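Putative thioesterase (Novosphingobium aromaticivorans, PDB 3CJY) probably hydrolyses acyl-CoA thioesters through paired hotdog-type domains and binds a calcium ion. Local coordinates at residues D177-P189 and G202-A215. Sequence-based numbering, arbitrary orientation. Where two conformers were deposited one is given.
Sequences DAASLAMFADFLP and GNSLDNSLRITGAA
With CG anti to the backbone N (chi1 -163°), D186 brings its carboxylate up to the amide of N207, whose own CG lies anti to the carbonyl carbon (chi1 -91°). The contact illustrates how a polar end and an apolar body can share one helix–strand interface. The two side chains cross at about a right angle, and N207 ND2 donates to D186 OD1 over 3.1 Å from above the carboxylate plane. The same ND2 gives a 2.8 Å bond to D206 O, so both amide hydrogens are engaged and its rotation is fixed. N207 OD1 receives a water that also donates to A182 O. A second water links D186 OD2 to S204 OG, while Q253 of strand 247-256 bonds both D186 OD1 and S204 OG. A leucine at N207 would probably leave D186 OD1 without one of its donors and the water at A182 O without its second acceptor.

In the apolar part L209 forks against the helix, CD1 3.6 Å from A185 CB and CD2 3.8 Å from A182 CB, and I211 CD1 presses tightly on A178 CB at 3.5 Å. The small alanines are consistent with the 9.0 Å closest approach of the axes of helix 178-185 and strand 206-211, at 134° between N-to-C directions. A helix held in the curve of an antiparallel sheet is characteristic of the hotdog fold, here within the C-terminal acyl-CoA thioesterase domain.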
ATOM      1  N   ASP A 177       3.360  19.109  -3.229  1.00 16.20           N
ATOM      2  CA  ASP A 177       2.794  18.395  -4.363  1.00 17.12           C
ATOM      3  C   ASP A 177       3.029  16.882  -4.263  1.00 16.80           C
ATOM      4  O   ASP A 177       3.604  16.389  -3.276  1.00 15.60           O
ATOM      5  CB  ASP A 177       3.297  18.957  -5.707  1.00 18.02           C
ATOM      6  CG  ASP A 177       4.806  18.846  -5.888  1.00 20.56           C
ATOM      7  OD1 ASP A 177       5.523  18.239  -5.059  1.00 21.13           O
ATOM      8  OD2 ASP A 177       5.301  19.415  -6.871  1.00 24.88           O
ATOM      9  N   ALA A 178       2.646  16.142  -5.312  1.00 16.58           N
ATOM     10  CA  ALA A 178       2.734  14.681  -5.301  1.00 16.45           C
ATOM     11  C   ALA A 178       4.194  14.205  -5.077  1.00 15.82           C
ATOM     12  O   ALA A 178       4.447  13.268  -4.284  1.00 15.47           O
ATOM     13  CB  ALA A 178       2.154  14.124  -6.551  1.00 16.93           C
ATOM     14  N   ALA A 179       5.121  14.920  -5.710  1.00 16.06           N
ATOM     15  CA  ALA A 179       6.561  14.600  -5.618  1.00 15.58           C
ATOM     16  C   ALA A 179       7.036  14.755  -4.175  1.00 15.07           C
ATOM     17  O   ALA A 179       7.645  13.836  -3.585  1.00 15.58           O
ATOM     18  CB  ALA A 179       7.384  15.453  -6.540  1.00 15.65           C
ATOM     19  N   SER A 180       6.699  15.883  -3.576  1.00 14.70           N
ATOM     20  CA  SER A 180       7.082  16.149  -2.193  1.00 14.77           C
ATOM     21  C   SER A 180       6.491  15.122  -1.247  1.00 14.73           C
ATOM     22  O   SER A 180       7.150  14.643  -0.363  1.00 15.82           O
ATOM     23  CB  SER A 180       6.674  17.569  -1.734  1.00 16.11           C
ATOM     24  OG  SER A 180       7.438  18.534  -2.445  1.00 17.84           O
ATOM     25  N   LEU A 181       5.214  14.810  -1.429  1.00 14.30           N
ATOM     26  CA  LEU A 181       4.526  13.825  -0.566  1.00 13.98           C
ATOM     27  C   LEU A 181       5.166  12.399  -0.705  1.00 14.90           C
ATOM     28  O   LEU A 181       5.406  11.707   0.268  1.00 14.87           O
ATOM     29  CB  LEU A 181       3.023  13.838  -0.886  1.00 14.68           C
ATOM     30  CG  LEU A 181       2.278  15.143  -0.547  1.00 16.17           C
ATOM     31  CD1 LEU A 181       0.887  15.143  -1.157  1.00 18.34           C
ATOM     32  CD2 LEU A 181       2.277  15.384   0.985  1.00 16.28           C
ATOM     33  N   ALA A 182       5.504  12.018  -1.942  1.00 14.17           N
ATOM     34  CA  ALA A 182       6.128  10.737  -2.177  1.00 14.71           C
ATOM     35  C   ALA A 182       7.461  10.692  -1.418  1.00 14.57           C
ATOM     36  O   ALA A 182       7.824   9.694  -0.840  1.00 13.97           O
ATOM     37  CB  ALA A 182       6.355  10.496  -3.687  1.00 13.11           C
HETATM   38  N   MSE A 183       8.190  11.800  -1.431  1.00 13.03           N
HETATM   39  CA  MSE A 183       9.501  11.834  -0.789  1.00 14.21           C
HETATM   40  C   MSE A 183       9.326  11.737   0.744  1.00 13.34           C
HETATM   41  O   MSE A 183      10.019  10.985   1.416  1.00 13.45           O
HETATM   42  CB  MSE A 183      10.287  13.057  -1.268  1.00 14.85           C
HETATM   43  CG  MSE A 183      10.926  12.722  -2.612  1.00 16.13           C
HETATM   44 SE   MSE A 183      11.928  14.176  -3.462  0.75 16.59          SE
HETATM   45  CE  MSE A 183      10.542  15.041  -4.018  1.00 13.77           C
ATOM     46  N   PHE A 184       8.393  12.515   1.297  1.00 13.31           N
ATOM     47  CA  PHE A 184       8.180  12.517   2.734  1.00 13.65           C
ATOM     48  C   PHE A 184       7.624  11.197   3.275  1.00 13.87           C
ATOM     49  O   PHE A 184       7.869  10.807   4.431  1.00 14.64           O
ATOM     50  CB  PHE A 184       7.272  13.684   3.150  1.00 13.61           C
ATOM     51  CG  PHE A 184       7.915  15.048   3.011  1.00 13.07           C
ATOM     52  CD1 PHE A 184       9.303  15.193   2.986  1.00 13.59           C
ATOM     53  CD2 PHE A 184       7.137  16.196   3.077  1.00 15.36           C
ATOM     54  CE1 PHE A 184       9.889  16.484   2.999  1.00 15.98           C
ATOM     55  CE2 PHE A 184       7.721  17.480   3.038  1.00 14.65           C
ATOM     56  CZ  PHE A 184       9.101  17.596   2.972  1.00 16.33           C
ATOM     57  N   ALA A 185       6.844  10.506   2.432  1.00 12.81           N
ATOM     58  CA  ALA A 185       6.295   9.193   2.760  1.00 13.46           C
ATOM     59  C   ALA A 185       7.427   8.180   3.004  1.00 15.34           C
ATOM     60  O   ALA A 185       7.291   7.259   3.783  1.00 17.23           O
ATOM     61  CB  ALA A 185       5.348   8.647   1.613  1.00 13.56           C
ATOM     62  N   ASP A 186       8.553   8.369   2.308  1.00 14.76           N
ATOM     63  CA  ASP A 186       9.697   7.449   2.444  1.00 14.03           C
ATOM     64  C   ASP A 186      10.656   7.790   3.590  1.00 14.06           C
ATOM     65  O   ASP A 186      11.830   7.396   3.584  1.00 13.66           O
ATOM     66  CB  ASP A 186      10.421   7.297   1.129  1.00 13.09           C
ATOM     67  CG  ASP A 186      11.342   6.056   1.089  1.00 16.00           C
ATOM     68  OD1 ASP A 186      10.947   4.992   1.583  1.00 15.69           O
ATOM     69  OD2 ASP A 186      12.472   6.165   0.561  1.00 16.46           O
ATOM     70  N   PHE A 187      10.128   8.461   4.605  1.00 13.31           N
ATOM     71  CA  PHE A 187      10.838   8.650   5.854  1.00 13.63           C
ATOM     72  C   PHE A 187      10.571   7.480   6.851  1.00 14.07           C
ATOM     73  O   PHE A 187      11.103   7.432   7.949  1.00 14.61           O
ATOM     74  CB  PHE A 187      10.481   9.991   6.488  1.00 14.40           C
ATOM     75  CG  PHE A 187      11.324  11.140   6.011  1.00 13.89           C
ATOM     76  CD1 PHE A 187      11.339  11.503   4.670  1.00 15.52           C
ATOM     77  CD2 PHE A 187      12.074  11.883   6.929  1.00 15.02           C
ATOM     78  CE1 PHE A 187      12.107  12.536   4.217  1.00 15.02           C
ATOM     79  CE2 PHE A 187      12.841  12.958   6.489  1.00 15.78           C
ATOM     80  CZ  PHE A 187      12.841  13.286   5.127  1.00 14.47           C
ATOM     81  N   LEU A 188       9.820   6.481   6.407  1.00 13.53           N
ATOM     82  CA  LEU A 188       9.511   5.340   7.287  1.00 12.59           C
ATOM     83  C   LEU A 188      10.756   4.586   7.737  1.00 14.12           C
ATOM     84  O   LEU A 188      10.741   4.031   8.810  1.00 13.95           O
ATOM     85  CB  LEU A 188       8.461   4.386   6.698  1.00 13.02           C
ATOM     86  CG  LEU A 188       7.030   4.810   6.951  1.00 11.33           C
ATOM     87  CD1 LEU A 188       6.051   4.074   6.065  1.00 14.86           C
ATOM     88  CD2 LEU A 188       6.682   4.632   8.446  1.00 12.75           C
ATOM     89  N   PRO A 189      11.806   4.486   6.886  1.00 13.50           N
ATOM     90  CA  PRO A 189      13.005   3.806   7.450  1.00 14.43           C
ATOM     91  C   PRO A 189      13.547   4.459   8.742  1.00 14.39           C
ATOM     92  O   PRO A 189      14.048   3.790   9.637  1.00 14.85           O
ATOM     93  CB  PRO A 189      13.982   3.815   6.269  1.00 13.87           C
ATOM     94  CG  PRO A 189      13.088   3.854   5.056  1.00 14.92           C
ATOM     95  CD  PRO A 189      11.940   4.719   5.426  1.00 14.13           C
ATOM     96  N   GLY A 202      16.482  -0.732   8.351  1.00 28.94           N
ATOM     97  CA  GLY A 202      16.249  -1.578   7.168  1.00 28.05           C
ATOM     98  C   GLY A 202      16.114  -0.841   5.859  1.00 27.48           C
ATOM     99  O   GLY A 202      16.103   0.391   5.788  1.00 28.91           O
ATOM    100  N   ASN A 203      16.059  -1.636   4.809  1.00 25.82           N
ATOM    101  CA  ASN A 203      15.896  -1.135   3.463  1.00 25.54           C
ATOM    102  C   ASN A 203      14.497  -1.430   2.966  1.00 23.10           C
ATOM    103  O   ASN A 203      13.949  -2.518   3.181  1.00 23.10           O
ATOM    104  CB  ASN A 203      16.882  -1.787   2.541  1.00 25.87           C
ATOM    105  CG  ASN A 203      18.304  -1.413   2.871  1.00 29.96           C
ATOM    106  OD1 ASN A 203      18.619  -0.239   3.121  1.00 35.74           O
ATOM    107  ND2 ASN A 203      19.161  -2.399   2.903  1.00 34.97           N
ATOM    108  N   SER A 204      13.941  -0.468   2.268  1.00 20.53           N
ATOM    109  CA  SER A 204      12.590  -0.632   1.711  1.00 18.53           C
ATOM    110  C   SER A 204      12.526  -1.671   0.615  1.00 18.34           C
ATOM    111  O   SER A 204      13.376  -1.731  -0.289  1.00 18.10           O
ATOM    112  CB  SER A 204      12.111   0.688   1.100  1.00 19.57           C
ATOM    113  OG  SER A 204      12.403   1.764   1.966  1.00 17.45           O
ATOM    114  N   LEU A 205      11.458  -2.450   0.641  1.00 16.37           N
ATOM    115  CA  LEU A 205      11.169  -3.409  -0.411  1.00 16.39           C
ATOM    116  C   LEU A 205      10.297  -2.774  -1.502  1.00 16.29           C
ATOM    117  O   LEU A 205      10.265  -3.170  -2.652  1.00 15.67           O
ATOM    118  CB  LEU A 205      10.389  -4.619   0.145  1.00 16.55           C
ATOM    119  CG  LEU A 205      11.132  -5.479   1.133  1.00 18.83           C
ATOM    120  CD1 LEU A 205      10.217  -6.660   1.426  1.00 20.45           C
ATOM    121  CD2 LEU A 205      12.403  -5.945   0.514  1.00 23.12           C
ATOM    122  N   ASP A 206       9.574  -1.771  -1.077  1.00 14.16           N
ATOM    123  CA  ASP A 206       8.588  -1.078  -1.909  1.00 15.76           C
ATOM    124  C   ASP A 206       8.214   0.260  -1.278  1.00 16.37           C
ATOM    125  O   ASP A 206       8.670   0.609  -0.191  1.00 16.48           O
ATOM    126  CB  ASP A 206       7.325  -1.900  -2.039  1.00 15.83           C
ATOM    127  CG  ASP A 206       6.480  -1.910  -0.732  1.00 20.40           C
ATOM    128  OD1 ASP A 206       7.015  -2.340   0.293  1.00 21.82           O
ATOM    129  OD2 ASP A 206       5.288  -1.477  -0.763  1.00 25.40           O
ATOM    130  N   ASN A 207       7.428   1.017  -2.043  1.00 15.82           N
ATOM    131  CA  ASN A 207       6.804   2.271  -1.623  1.00 16.14           C
ATOM    132  C   ASN A 207       5.364   2.270  -2.188  1.00 16.88           C
ATOM    133  O   ASN A 207       5.124   1.896  -3.341  1.00 15.99           O
ATOM    134  CB  ASN A 207       7.473   3.548  -2.170  1.00 16.31           C
ATOM    135  CG  ASN A 207       8.578   4.148  -1.270  1.00 17.65           C
ATOM    136  OD1 ASN A 207       8.969   5.321  -1.467  1.00 17.99           O
ATOM    137  ND2 ASN A 207       9.101   3.370  -0.323  1.00 16.61           N
ATOM    138  N   SER A 208       4.431   2.693  -1.348  0.50 16.31           N
ATOM    139  CA  SER A 208       3.028   2.884  -1.739  0.50 16.65           C
ATOM    140  C   SER A 208       2.641   4.274  -1.296  0.50 16.16           C
ATOM    141  O   SER A 208       3.006   4.705  -0.201  0.50 14.82           O
ATOM    142  CB  SER A 208       2.121   1.863  -1.064  0.50 17.22           C
ATOM    143  OG  SER A 208       0.751   2.013  -1.452  0.50 17.90           O
ATOM    144  N   LEU A 209       1.894   4.968  -2.153  1.00 15.89           N
ATOM    145  CA  LEU A 209       1.384   6.356  -1.857  1.00 15.09           C
ATOM    146  C   LEU A 209      -0.062   6.513  -2.349  1.00 14.57           C
ATOM    147  O   LEU A 209      -0.385   6.116  -3.485  1.00 15.31           O
ATOM    148  CB  LEU A 209       2.262   7.426  -2.513  1.00 14.97           C
ATOM    149  CG  LEU A 209       2.062   8.857  -2.049  1.00 15.91           C
ATOM    150  CD1 LEU A 209       2.593   9.050  -0.625  1.00 14.95           C
ATOM    151  CD2 LEU A 209       2.673   9.871  -3.028  1.00 17.03           C
ATOM    152  N   ARG A 210      -0.908   7.081  -1.487  1.00 14.75           N
ATOM    153  CA  ARG A 210      -2.295   7.377  -1.846  1.00 15.87           C
ATOM    154  C   ARG A 210      -2.515   8.865  -1.578  1.00 15.29           C
ATOM    155  O   ARG A 210      -2.481   9.306  -0.435  1.00 15.06           O
ATOM    156  CB  ARG A 210      -3.263   6.512  -1.020  1.00 16.49           C
ATOM    157  CG  ARG A 210      -2.967   5.073  -1.180  1.00 17.45           C
ATOM    158  CD  ARG A 210      -3.926   4.143  -0.452  1.00 16.94           C
ATOM    159  NE  ARG A 210      -3.348   2.827  -0.499  1.00 20.13           N
ATOM    160  CZ  ARG A 210      -3.369   2.062  -1.581  1.00 17.91           C
ATOM    161  NH1 ARG A 210      -4.062   2.467  -2.648  1.00 19.44           N
ATOM    162  NH2 ARG A 210      -2.757   0.875  -1.571  1.00 22.40           N
ATOM    163  N   ILE A 211      -2.771   9.628  -2.639  1.00 14.75           N
ATOM    164  CA  ILE A 211      -2.882  11.072  -2.492  1.00 14.51           C
ATOM    165  C   ILE A 211      -4.323  11.524  -2.492  1.00 15.12           C
ATOM    166  O   ILE A 211      -5.080  11.159  -3.402  1.00 15.52           O
ATOM    167  CB  ILE A 211      -2.166  11.792  -3.647  1.00 14.99           C
ATOM    168  CG1 ILE A 211      -0.683  11.390  -3.643  1.00 13.65           C
ATOM    169  CG2 ILE A 211      -2.362  13.337  -3.549  1.00 16.32           C
ATOM    170  CD1 ILE A 211       0.084  11.926  -4.850  1.00 19.47           C
ATOM    171  N   THR A 212      -4.718  12.262  -1.462  1.00 14.59           N
ATOM    172  CA  THR A 212      -6.049  12.877  -1.436  1.00 14.54           C
ATOM    173  C   THR A 212      -5.996  14.331  -1.933  1.00 13.52           C
ATOM    174  O   THR A 212      -6.887  14.805  -2.633  1.00 14.89           O
ATOM    175  CB  THR A 212      -6.709  12.801  -0.036  1.00 15.99           C
ATOM    176  OG1 THR A 212      -6.967  11.429   0.268  1.00 17.68           O
ATOM    177  CG2 THR A 212      -8.042  13.559   0.030  1.00 16.76           C
ATOM    178  N   GLY A 213      -4.942  15.043  -1.580  1.00 13.86           N
ATOM    179  CA  GLY A 213      -4.814  16.430  -1.996  1.00 15.35           C
ATOM    180  C   GLY A 213      -3.441  16.987  -1.769  1.00 14.34           C
ATOM    181  O   GLY A 213      -2.656  16.422  -1.050  1.00 17.72           O
ATOM    182  N   ALA A 214      -3.157  18.077  -2.444  1.00 15.06           N
ATOM    183  CA  ALA A 214      -1.850  18.702  -2.360  1.00 15.24           C
ATOM    184  C   ALA A 214      -2.001  19.946  -1.552  1.00 15.09           C
ATOM    185  O   ALA A 214      -3.112  20.353  -1.170  1.00 16.79           O
ATOM    186  CB  ALA A 214      -1.315  19.039  -3.726  1.00 15.24           C
ATOM    187  N   ALA A 215      -0.885  20.606  -1.340  1.00 13.22           N
ATOM    188  CA  ALA A 215      -0.899  21.846  -0.577  1.00 12.81           C
ATOM    189  C   ALA A 215       0.188  22.766  -1.057  1.00 11.90           C
ATOM    190  O   ALA A 215       1.135  22.361  -1.771  1.00 13.34           O
ATOM    191  CB  ALA A 215      -0.689  21.538   0.926  1.00 13.22           C
TER
HETATM  192  O   HOH W   1       6.868   7.160  -1.368  1.00 12.28           O
HETATM  193  O   HOH W   2      13.614   3.787   0.727  1.00 26.47           O